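Local coordinates for protein endosialidase (Enterobacteria phage phi92, PDB 4HIZ) that hydrolyses polysialic acid as a phage endosialidase, probably cutting alpha-2,8 and alpha-2,9 linkages between sialic acid units, at residues V161-Y166 and K173-W178; E275-A280 and S332-R337; N169-K174 and V279-N284. One frame throughout, in Å; residues are numbered along the deposited sequence.

Contact 1. Residues V161-Y166 and K173-W178; sequences VIETRY and KKAELW. With FRU (beta-D-fructofuranose), chain G.
Ile162 lies across one face of the Trp178 indole, and this buried pair is the tight part of the contact: CG1 of Ile162 stands 3.6 Å from the centroid of the Trp178 five-membered ring, 16° off its normal, a CH-pi contact. Ile162 CG1 is anti to its carbonyl carbon (chi1 -62°), which puts it over the indole. Trp178 NE1 donates to Glu176 OE1 at 3.0 Å, almost straight at 175° but from above the carboxylate plane. That oxygen is gripped twice more, by O4 of the bound fructose at 2.7 Å and by a water that also joins Ile162 O and Thr164 OG1; OE2 of Glu176 takes fructose O3 at 2.6 Å. On the opposite face of the sheet, Val161 CG1 packs on Ala175 CB at 3.9 Å. Arg165 NH2 makes a salt bridge to Glu163 OE1, while Arg165 NE bonds Met170 O and Glu163 OE2 bonds Thr292. On the solvent side, exposed Lys173 passes Tyr166 obliquely, without hydrogen bond or stack between the side chains. Ile162 and Glu176, bonded in both directions, mark an antiparallel propeller hairpin; Thr164 O takes Lys173 N and, weakly, Lys174 N, a classic beta bulge, and the hairpin contributes Glu176 and Trp178 to a glycan pocket.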
loop_
_atom_site.group_PDB
_atom_site.type_symbol
_atom_site.label_atom_id
_atom_site.label_comp_id
_atom_site.label_asym_id
_atom_site.label_seq_id
_atom_site.Cartn_x
_atom_site.Cartn_y
_atom_site.Cartn_z
ATOM N N VAL A 161 7.461 -27.792 -14.564
ATOM C CA VAL A 161 6.527 -28.552 -15.371
ATOM C C VAL A 161 5.231 -27.750 -15.341
ATOM O O VAL A 161 4.524 -27.719 -14.321
ATOM C CB VAL A 161 6.271 -29.987 -14.851
ATOM C CG1 VAL A 161 5.261 -30.720 -15.780
ATOM C CG2 VAL A 161 7.592 -30.755 -14.795
ATOM N N ILE A 162 4.968 -27.072 -16.453
ATOM C CA ILE A 162 3.788 -26.242 -16.582
ATOM C C ILE A 162 2.707 -27.079 -17.229
ATOM O O ILE A 162 2.827 -27.536 -18.382
ATOM C CB ILE A 162 4.061 -24.987 -17.420
ATOM C CG1 ILE A 162 5.126 -24.118 -16.730
ATOM C CG2 ILE A 162 2.761 -24.228 -17.642
ATOM C CD1 ILE A 162 4.757 -23.660 -15.271
ATOM N N GLU A 163 1.673 -27.341 -16.453
ATOM C CA GLU A 163 0.581 -28.206 -16.868
ATOM C C GLU A 163 -0.526 -27.398 -17.512
ATOM O O GLU A 163 -0.786 -26.258 -17.113
ATOM C CB GLU A 163 0.013 -28.894 -15.627
ATOM C CG GLU A 163 0.992 -29.909 -14.990
ATOM C CD GLU A 163 0.435 -30.570 -13.756
ATOM O OE1 GLU A 163 -0.555 -30.036 -13.162
ATOM O OE2 GLU A 163 1.010 -31.608 -13.347
ATOM N N THR A 164 -1.232 -28.014 -18.461
ATOM C CA THR A 164 -2.440 -27.422 -19.022
ATOM C C THR A 164 -3.603 -28.287 -18.549
ATOM O O THR A 164 -3.620 -29.507 -18.819
ATOM C CB THR A 164 -2.387 -27.414 -20.564
ATOM O OG1 THR A 164 -1.363 -26.534 -21.007
ATOM C CG2 THR A 164 -3.702 -26.939 -21.165
ATOM N N ARG A 165 -4.556 -27.699 -17.824
ATOM C CA ARG A 165 -5.648 -28.486 -17.224
ATOM C C ARG A 165 -6.990 -27.919 -17.658
ATOM O O ARG A 165 -7.126 -26.712 -17.917
ATOM C CB ARG A 165 -5.550 -28.478 -15.677
ATOM C CG ARG A 165 -4.094 -28.863 -15.197
ATOM C CD ARG A 165 -4.016 -29.221 -13.684
ATOM N NE ARG A 165 -4.741 -30.466 -13.401
ATOM C CZ ARG A 165 -4.159 -31.619 -13.053
ATOM N NH1 ARG A 165 -4.916 -32.699 -12.827
ATOM N NH2 ARG A 165 -2.832 -31.693 -12.887
ATOM N N TYR A 166 -8.002 -28.784 -17.704
ATOM C CA TYR A 166 -9.334 -28.343 -18.096
ATOM C C TYR A 166 -10.015 -27.549 -16.987
ATOM O O TYR A 166 -10.015 -27.934 -15.819
ATOM C CB TYR A 166 -10.186 -29.580 -18.465
ATOM C CG TYR A 166 -9.784 -30.202 -19.783
ATOM C CD1 TYR A 166 -10.146 -29.598 -20.980
ATOM C CD2 TYR A 166 -9.077 -31.408 -19.833
ATOM C CE1 TYR A 166 -9.797 -30.151 -22.198
ATOM C CE2 TYR A 166 -8.728 -31.985 -21.066
ATOM C CZ TYR A 166 -9.090 -31.333 -22.229
ATOM O OH TYR A 166 -8.783 -31.846 -23.461
ATOM N N LYS A 173 -4.668 -32.026 -19.376
ATOM C CA LYS A 173 -4.696 -32.178 -20.833
ATOM C C LYS A 173 -3.314 -32.498 -21.393
ATOM O O LYS A 173 -3.177 -33.436 -22.184
ATOM C CB LYS A 173 -5.256 -30.935 -21.510
ATOM C CG LYS A 173 -5.281 -31.007 -23.038
ATOM C CD LYS A 173 -5.938 -29.757 -23.606
ATOM C CE LYS A 173 -6.176 -29.861 -25.107
ATOM N NZ LYS A 173 -4.926 -29.605 -25.849
ATOM N N LYS A 174 -2.298 -31.728 -21.008
ATOM C CA LYS A 174 -0.931 -32.048 -21.400
ATOM C C LYS A 174 -0.009 -31.339 -20.428
ATOM O O LYS A 174 -0.452 -30.507 -19.640
ATOM C CB LYS A 174 -0.634 -31.560 -22.821
ATOM C CG LYS A 174 -0.726 -30.035 -22.957
ATOM C CD LYS A 174 -0.684 -29.594 -24.431
ATOM C CE LYS A 174 0.711 -29.650 -25.007
ATOM N NZ LYS A 174 0.681 -29.705 -26.524
ATOM N N ALA A 175 1.274 -31.663 -20.475
ATOM C CA ALA A 175 2.238 -31.003 -19.604
ATOM C C ALA A 175 3.474 -30.662 -20.403
ATOM O O ALA A 175 3.862 -31.413 -21.331
ATOM C CB ALA A 175 2.598 -31.909 -18.413
ATOM N N GLU A 176 4.097 -29.540 -20.045
ATOM C CA GLU A 176 5.270 -29.064 -20.779
ATOM C C GLU A 176 6.374 -28.790 -19.812
ATOM O O GLU A 176 6.123 -28.275 -18.719
ATOM C CB GLU A 176 4.961 -27.783 -21.565
ATOM C CG GLU A 176 3.954 -28.014 -22.709
ATOM C CD GLU A 176 3.310 -26.712 -23.213
ATOM O OE1 GLU A 176 3.111 -25.750 -22.422
ATOM O OE2 GLU A 176 2.997 -26.671 -24.425
ATOM N N LEU A 177 7.605 -29.102 -20.213
ATOM C CA LEU A 177 8.762 -28.678 -19.436
ATOM C C LEU A 177 9.111 -27.275 -19.943
ATOM O O LEU A 177 9.367 -27.110 -21.129
ATOM C CB LEU A 177 9.922 -29.691 -19.627
ATOM C CG LEU A 177 11.142 -29.348 -18.740
ATOM C CD1 LEU A 177 10.849 -29.597 -17.245
ATOM C CD2 LEU A 177 12.372 -30.156 -19.225
ATOM N N TRP A 178 9.061 -26.250 -19.066
ATOM C CA TRP A 178 9.447 -24.888 -19.444
ATOM C C TRP A 178 10.784 -24.590 -18.810
ATOM O O TRP A 178 11.015 -24.950 -17.638
ATOM C CB TRP A 178 8.431 -23.856 -18.911
ATOM C CG TRP A 178 7.086 -23.784 -19.617
ATOM C CD1 TRP A 178 6.413 -24.784 -20.277
ATOM C CD2 TRP A 178 6.245 -22.618 -19.680
ATOM N NE1 TRP A 178 5.203 -24.296 -20.764
ATOM C CE2 TRP A 178 5.078 -22.974 -20.408
ATOM C CE3 TRP A 178 6.381 -21.311 -19.213
ATOM C CZ2 TRP A 178 4.043 -22.063 -20.662
ATOM C CZ3 TRP A 178 5.358 -20.396 -19.474
ATOM C CH2 TRP A 178 4.196 -20.778 -20.167
HETATM C C1 FRU G . -0.529 -23.792 -27.518
HETATM C C2 FRU G . 0.665 -23.617 -26.691
HETATM C C3 FRU G . 0.835 -24.177 -25.379
HETATM C C4 FRU G . 2.082 -23.554 -24.888
HETATM C C5 FRU G . 2.036 -22.217 -25.568
HETATM C C6 FRU G . 3.355 -21.461 -25.638
HETATM O O1 FRU G . -1.369 -22.802 -26.956
HETATM O O2 FRU G . 1.499 -24.651 -27.369
HETATM O O3 FRU G . 0.729 -25.616 -25.237
HETATM O O4 FRU G . 2.050 -23.444 -23.429
HETATM O O5 FRU G . 1.521 -22.461 -26.898
HETATM O O6 FRU G . 4.205 -22.091 -26.543
HETATM O O HOH W 1 1.359 -26.917 -20.593
#

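Contact 2. Residues E275-A280 and S332-R337; sequences ELPDVA and SSFTRR
Phe334 enters the contact with CG between its backbone N and carbonyl carbon (chi1 57°), and Arg336, two residues on, runs extended from CG to NE after CG has turned anti to the carbonyl carbon (chi1 -59°). Both reach the loop 275-280. The far end of the Phe334 ring does the touching: CZ meets Val279 CG2 at 3.5 Å, while CE1 meets Leu276 CB at 3.9 Å, each side chain crossing the ring obliquely. Pro277 O comes to the rim near the ring plane, 3.5 Å from Phe334 CZ, so a carbonyl oxygen faces the C-H edge at CZ. Pro277 CD also lies 3.8 Å from Ser332 O. Next to this apolar patch the link is polar. A water donates to Pro277 O at 2.7 Å and accepts from Arg336 NH2 at 2.9 Å, bridging the two segments in the guanidinium plane. Arg336 NH2 is also 2.9 Å from Asp278 O, and it donates to Leu287 O further along the same loop. The Phe334 ring also meets that of Phe324 on the neighbouring strand 318-324, and Leu276 and Val279 rest on the strand 172-181, so the contact joins two sheets. Its receiving surface is a type II beta turn from Leu276 to Val279, closed by Val279 N to Leu276 O, in the loop joining successive four-stranded antiparallel sheets of the beta-propeller.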
loop_
_atom_site.group_PDB
_atom_site.type_symbol
_atom_site.label_atom_id
_atom_site.label_comp_id
_atom_site.label_asym_id
_atom_site.label_seq_id
_atom_site.Cartn_x
_atom_site.Cartn_y
_atom_site.Cartn_z
ATOM N N GLU A 275 6.905 -30.421 -24.950
ATOM C CA GLU A 275 5.808 -31.286 -24.530
ATOM C C GLU A 275 6.369 -32.576 -23.926
ATOM O O GLU A 275 7.355 -33.145 -24.456
ATOM C CB GLU A 275 4.893 -31.614 -25.714
ATOM C CG GLU A 275 3.634 -32.340 -25.306
ATOM C CD GLU A 275 2.639 -32.446 -26.446
ATOM O OE1 GLU A 275 2.997 -32.097 -27.592
ATOM O OE2 GLU A 275 1.495 -32.869 -26.198
ATOM N N LEU A 276 5.763 -33.027 -22.817
ATOM C CA LEU A 276 6.185 -34.280 -22.176
ATOM C C LEU A 276 5.236 -35.393 -22.623
ATOM O O LEU A 276 4.081 -35.438 -22.212
ATOM C CB LEU A 276 6.153 -34.129 -20.644
ATOM C CG LEU A 276 7.084 -33.025 -20.083
ATOM C CD1 LEU A 276 6.998 -32.912 -18.545
ATOM C CD2 LEU A 276 8.557 -33.278 -20.504
ATOM N N PRO A 277 5.720 -36.312 -23.482
ATOM C CA PRO A 277 4.766 -37.297 -24.007
ATOM C C PRO A 277 4.102 -38.136 -22.942
ATOM O O PRO A 277 4.766 -38.614 -22.028
ATOM C CB PRO A 277 5.645 -38.188 -24.885
ATOM C CG PRO A 277 6.752 -37.313 -25.339
ATOM C CD PRO A 277 7.036 -36.390 -24.144
ATOM N N ASP A 278 2.784 -38.284 -23.078
ATOM C CA ASP A 278 1.945 -39.129 -22.207
ATOM C C ASP A 278 1.796 -38.632 -20.771
ATOM O O ASP A 278 1.278 -39.364 -19.924
ATOM C CB ASP A 278 2.410 -40.594 -22.201
ATOM C CG ASP A 278 2.137 -41.308 -23.520
ATOM O OD1 ASP A 278 1.125 -41.003 -24.200
ATOM O OD2 ASP A 278 2.948 -42.193 -23.867
ATOM N N VAL A 279 2.230 -37.399 -20.484
ATOM C CA VAL A 279 1.991 -36.847 -19.152
ATOM C C VAL A 279 0.660 -36.109 -19.221
ATOM O O VAL A 279 0.601 -34.952 -19.613
ATOM C CB VAL A 279 3.142 -35.948 -18.721
ATOM C CG1 VAL A 279 2.857 -35.381 -17.303
ATOM C CG2 VAL A 279 4.435 -36.776 -18.748
ATOM N N ALA A 280 -0.415 -36.830 -18.906
ATOM C CA ALA A 280 -1.779 -36.351 -19.157
ATOM C C ALA A 280 -2.748 -37.314 -18.499
ATOM O O ALA A 280 -2.377 -38.441 -18.169
ATOM C CB ALA A 280 -2.072 -36.299 -20.665
ATOM N N SER A 332 12.628 -33.735 -23.548
ATOM C CA SER A 332 11.432 -34.573 -23.611
ATOM C C SER A 332 11.658 -36.015 -23.128
ATOM O O SER A 332 10.706 -36.803 -23.090
ATOM C CB SER A 332 10.877 -34.610 -25.041
ATOM O OG SER A 332 11.715 -35.410 -25.872
ATOM N N SER A 333 12.894 -36.358 -22.772
ATOM C CA SER A 333 13.256 -37.739 -22.440
ATOM C C SER A 333 13.283 -38.032 -20.936
ATOM O O SER A 333 14.119 -37.489 -20.203
ATOM C CB SER A 333 14.635 -38.033 -23.004
ATOM O OG SER A 333 14.961 -39.398 -22.783
ATOM N N PHE A 334 12.381 -38.886 -20.476
ATOM C CA PHE A 334 12.343 -39.247 -19.067
ATOM C C PHE A 334 11.828 -40.647 -18.911
ATOM O O PHE A 334 11.231 -41.220 -19.845
ATOM C CB PHE A 334 11.425 -38.265 -18.252
ATOM C CG PHE A 334 10.025 -38.210 -18.774
ATOM C CD1 PHE A 334 9.684 -37.340 -19.799
ATOM C CD2 PHE A 334 9.056 -39.099 -18.296
ATOM C CE1 PHE A 334 8.395 -37.326 -20.319
ATOM C CE2 PHE A 334 7.750 -39.075 -18.795
ATOM C CZ PHE A 334 7.420 -38.196 -19.806
ATOM N N THR A 335 12.075 -41.224 -17.748
ATOM C CA THR A 335 11.507 -42.552 -17.469
ATOM C C THR A 335 10.741 -42.505 -16.171
ATOM O O THR A 335 11.083 -41.772 -15.251
ATOM C CB THR A 335 12.566 -43.658 -17.325
ATOM O OG1 THR A 335 13.577 -43.215 -16.409
ATOM C CG2 THR A 335 13.178 -44.017 -18.677
ATOM N N ARG A 336 9.670 -43.295 -16.106
ATOM C CA ARG A 336 8.853 -43.378 -14.901
ATOM C C ARG A 336 9.439 -44.446 -13.990
ATOM O O ARG A 336 9.665 -45.608 -14.423
ATOM C CB ARG A 336 7.420 -43.754 -15.261
ATOM C CG ARG A 336 6.732 -42.778 -16.204
ATOM C CD ARG A 336 5.244 -43.129 -16.317
ATOM N NE ARG A 336 4.600 -42.309 -17.339
ATOM C CZ ARG A 336 3.335 -41.930 -17.294
ATOM N NH1 ARG A 336 2.571 -42.313 -16.277
ATOM N NH2 ARG A 336 2.833 -41.195 -18.284
ATOM N N ARG A 337 9.698 -44.079 -12.744
ATOM C CA ARG A 337 10.195 -45.021 -11.744
ATOM C C ARG A 337 9.267 -44.993 -10.548
ATOM O O ARG A 337 9.143 -43.947 -9.887
ATOM C CB ARG A 337 11.626 -44.652 -11.353
ATOM C CG ARG A 337 12.606 -44.822 -12.558
ATOM C CD ARG A 337 13.986 -44.302 -12.288
ATOM N NE ARG A 337 14.819 -44.525 -13.482
ATOM C CZ ARG A 337 16.124 -44.340 -13.535
ATOM N NH1 ARG A 337 16.777 -43.946 -12.462
ATOM N NH2 ARG A 337 16.776 -44.594 -14.667
HETATM O O HOH W 2 4.951 -40.695 -20.251
#

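Contact 3. Residues N169-K174 and V279-N284; sequences NMRLKK and VAYSTN
In this part of the propeller the loop 279-284, which leads from strand 272-275 toward the next sheet, runs beside the start of strand 172-181, and Arg171 and Tyr281 form a flat cation-pi stack. The guanidinium and phenol planes are 3° apart with centres 4.3 Å from each other. CZ of Arg171 sits 33° off the ring normal, so the charge is displaced from the ring centre toward the hydroxyl; CD takes the central place instead, 3.5 Å from the Tyr281 centroid, as a CH-pi contact. The extended aliphatic chain of Arg171 thereby follows the ring from CB to the guanidinium. In Tyr281, chi1 of -178° sets CG anti to the backbone N, on the Arg171 side. An Asx turn precedes the stack, Asn169 OD1 accepting from Arg171 N at 2.9 Å. Beside it the backbones join by one hydrogen bond, Tyr281 N to Leu172 O at 2.8 Å, with the donor in the carbonyl plane and on a lone pair. Leu172 turns its side chain toward the loop: CD2 is 3.7 Å from Val279 O, while its CD1 branch packs on Glu163, and Leu172 also touches Arg165. Nearer the bulge of strand 172-181, Ala280 CB presses against the backbone, 3.4 Å from Lys173 O.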
loop_
_atom_site.group_PDB
_atom_site.type_symbol
_atom_site.label_atom_id
_atom_site.label_comp_id
_atom_site.label_asym_id
_atom_site.label_seq_id
_atom_site.Cartn_x
_atom_site.Cartn_y
_atom_site.Cartn_z
ATOM N N ASN A 169 -13.086 -29.883 -15.222
ATOM C CA ASN A 169 -12.906 -30.996 -14.315
ATOM C C ASN A 169 -11.494 -31.177 -13.799
ATOM O O ASN A 169 -11.188 -32.201 -13.187
ATOM C CB ASN A 169 -13.363 -32.290 -15.010
ATOM C CG ASN A 169 -12.576 -32.575 -16.283
ATOM O OD1 ASN A 169 -11.479 -32.049 -16.487
ATOM N ND2 ASN A 169 -13.147 -33.391 -17.158
ATOM N N MET A 170 -10.635 -30.189 -14.075
ATOM C CA MET A 170 -9.263 -30.188 -13.601
ATOM C C MET A 170 -8.399 -31.307 -14.141
ATOM O O MET A 170 -7.279 -31.476 -13.663
ATOM C CB MET A 170 -9.214 -30.194 -12.069
ATOM C CG MET A 170 -9.224 -28.770 -11.447
ATOM S SD MET A 170 -7.711 -27.865 -11.924
ATOM C CE MET A 170 -6.487 -28.626 -10.867
ATOM N N ARG A 171 -8.884 -32.067 -15.128
ATOM C CA ARG A 171 -8.007 -33.107 -15.668
ATOM C C ARG A 171 -6.820 -32.524 -16.417
ATOM O O ARG A 171 -6.900 -31.450 -17.023
ATOM C CB ARG A 171 -8.788 -34.097 -16.561
ATOM C CG ARG A 171 -9.721 -34.921 -15.720
ATOM C CD ARG A 171 -10.535 -35.895 -16.546
ATOM N NE ARG A 171 -11.514 -36.560 -15.701
ATOM C CZ ARG A 171 -12.501 -37.292 -16.201
ATOM N NH1 ARG A 171 -12.631 -37.373 -17.510
ATOM N NH2 ARG A 171 -13.381 -37.890 -15.408
ATOM N N LEU A 172 -5.732 -33.277 -16.406
ATOM C CA LEU A 172 -4.506 -32.825 -17.048
ATOM C C LEU A 172 -4.599 -33.083 -18.566
ATOM O O LEU A 172 -4.659 -34.260 -19.003
ATOM C CB LEU A 172 -3.318 -33.580 -16.443
ATOM C CG LEU A 172 -1.936 -33.214 -17.010
ATOM C CD1 LEU A 172 -1.646 -31.714 -16.833
ATOM C CD2 LEU A 172 -0.862 -34.045 -16.326
ATOM N N LYS A 173 -4.668 -32.026 -19.376
ATOM C CA LYS A 173 -4.696 -32.178 -20.833
ATOM C C LYS A 173 -3.314 -32.498 -21.393
ATOM O O LYS A 173 -3.177 -33.436 -22.184
ATOM C CB LYS A 173 -5.256 -30.935 -21.510
ATOM C CG LYS A 173 -5.281 -31.007 -23.038
ATOM C CD LYS A 173 -5.938 -29.757 -23.606
ATOM C CE LYS A 173 -6.176 -29.861 -25.107
ATOM N NZ LYS A 173 -4.926 -29.605 -25.849
ATOM N N LYS A 174 -2.298 -31.728 -21.008
ATOM C CA LYS A 174 -0.931 -32.048 -21.400
ATOM C C LYS A 174 -0.009 -31.339 -20.428
ATOM O O LYS A 174 -0.452 -30.507 -19.640
ATOM C CB LYS A 174 -0.634 -31.560 -22.821
ATOM C CG LYS A 174 -0.726 -30.035 -22.957
ATOM C CD LYS A 174 -0.684 -29.594 -24.431
ATOM C CE LYS A 174 0.711 -29.650 -25.007
ATOM N NZ LYS A 174 0.681 -29.705 -26.524
ATOM N N VAL A 279 2.230 -37.399 -20.484
ATOM C CA VAL A 279 1.991 -36.847 -19.152
ATOM C C VAL A 279 0.660 -36.109 -19.221
ATOM O O VAL A 279 0.601 -34.952 -19.613
ATOM C CB VAL A 279 3.142 -35.948 -18.721
ATOM C CG1 VAL A 279 2.857 -35.381 -17.303
ATOM C CG2 VAL A 279 4.435 -36.776 -18.748
ATOM N N ALA A 280 -0.415 -36.830 -18.906
ATOM C CA ALA A 280 -1.779 -36.351 -19.157
ATOM C C ALA A 280 -2.748 -37.314 -18.499
ATOM O O ALA A 280 -2.377 -38.441 -18.169
ATOM C CB ALA A 280 -2.072 -36.299 -20.665
ATOM N N TYR A 281 -3.978 -36.861 -18.285
ATOM C CA TYR A 281 -5.039 -37.783 -17.888
ATOM C C TYR A 281 -5.159 -38.901 -18.926
ATOM O O TYR A 281 -5.033 -38.653 -20.125
ATOM C CB TYR A 281 -6.357 -37.038 -17.834
ATOM C CG TYR A 281 -7.489 -37.925 -17.378
ATOM C CD1 TYR A 281 -7.702 -38.134 -16.026
ATOM C CD2 TYR A 281 -8.323 -38.566 -18.298
ATOM C CE1 TYR A 281 -8.751 -38.941 -15.576
ATOM C CE2 TYR A 281 -9.361 -39.376 -17.861
ATOM C CZ TYR A 281 -9.562 -39.554 -16.501
ATOM O OH TYR A 281 -10.594 -40.348 -16.050
ATOM N N SER A 282 -5.425 -40.112 -18.434
ATOM C CA SER A 282 -5.689 -41.261 -19.312
ATOM C C SER A 282 -6.512 -42.263 -18.504
ATOM O O SER A 282 -6.385 -42.341 -17.279
ATOM C CB SER A 282 -4.367 -41.882 -19.752
ATOM O OG SER A 282 -4.656 -43.067 -20.521
ATOM N N THR A 283 -7.371 -43.038 -19.167
ATOM C CA THR A 283 -8.025 -44.129 -18.464
ATOM C C THR A 283 -7.121 -45.363 -18.344
ATOM O O THR A 283 -7.471 -46.329 -17.665
ATOM C CB THR A 283 -9.370 -44.500 -19.107
ATOM O OG1 THR A 283 -9.162 -44.741 -20.496
ATOM C CG2 THR A 283 -10.356 -43.334 -18.934
ATOM N N ASN A 284 -5.950 -45.304 -18.985
ATOM C CA ASN A 284 -4.898 -46.307 -18.815
ATOM C C ASN A 284 -4.112 -45.998 -17.559
ATOM O O ASN A 284 -3.381 -45.002 -17.545
ATOM C CB ASN A 284 -3.961 -46.233 -20.008
ATOM C CG ASN A 284 -2.891 -47.323 -20.000
ATOM O OD1 ASN A 284 -2.548 -47.867 -18.957
ATOM N ND2 ASN A 284 -2.338 -47.628 -21.179
#

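From the N terminus, contact 1 closes first: a short hairpin turn joins 161-166 to 173-178. Contact 3 then closes a much larger loop of 104 residues, from 169-174 to 279-284, starting in the hairpin turn and running into the return strand, where it shares Lys173 and Lys174 with contact 1. Contact 2, from 275-280 to 332-337, begins on the stretch where contact 3 ends, so the two follow one another and share Val279 and Ala280; contacts 1 and 2 are in series, and none nests within another. Ala175 O to Leu276 N, 2.9 Å, probably bonds contact 1 to contact 2. Together they tie the sheet containing 172-181, the loop after 272-275 and the sheet ending in 335-338.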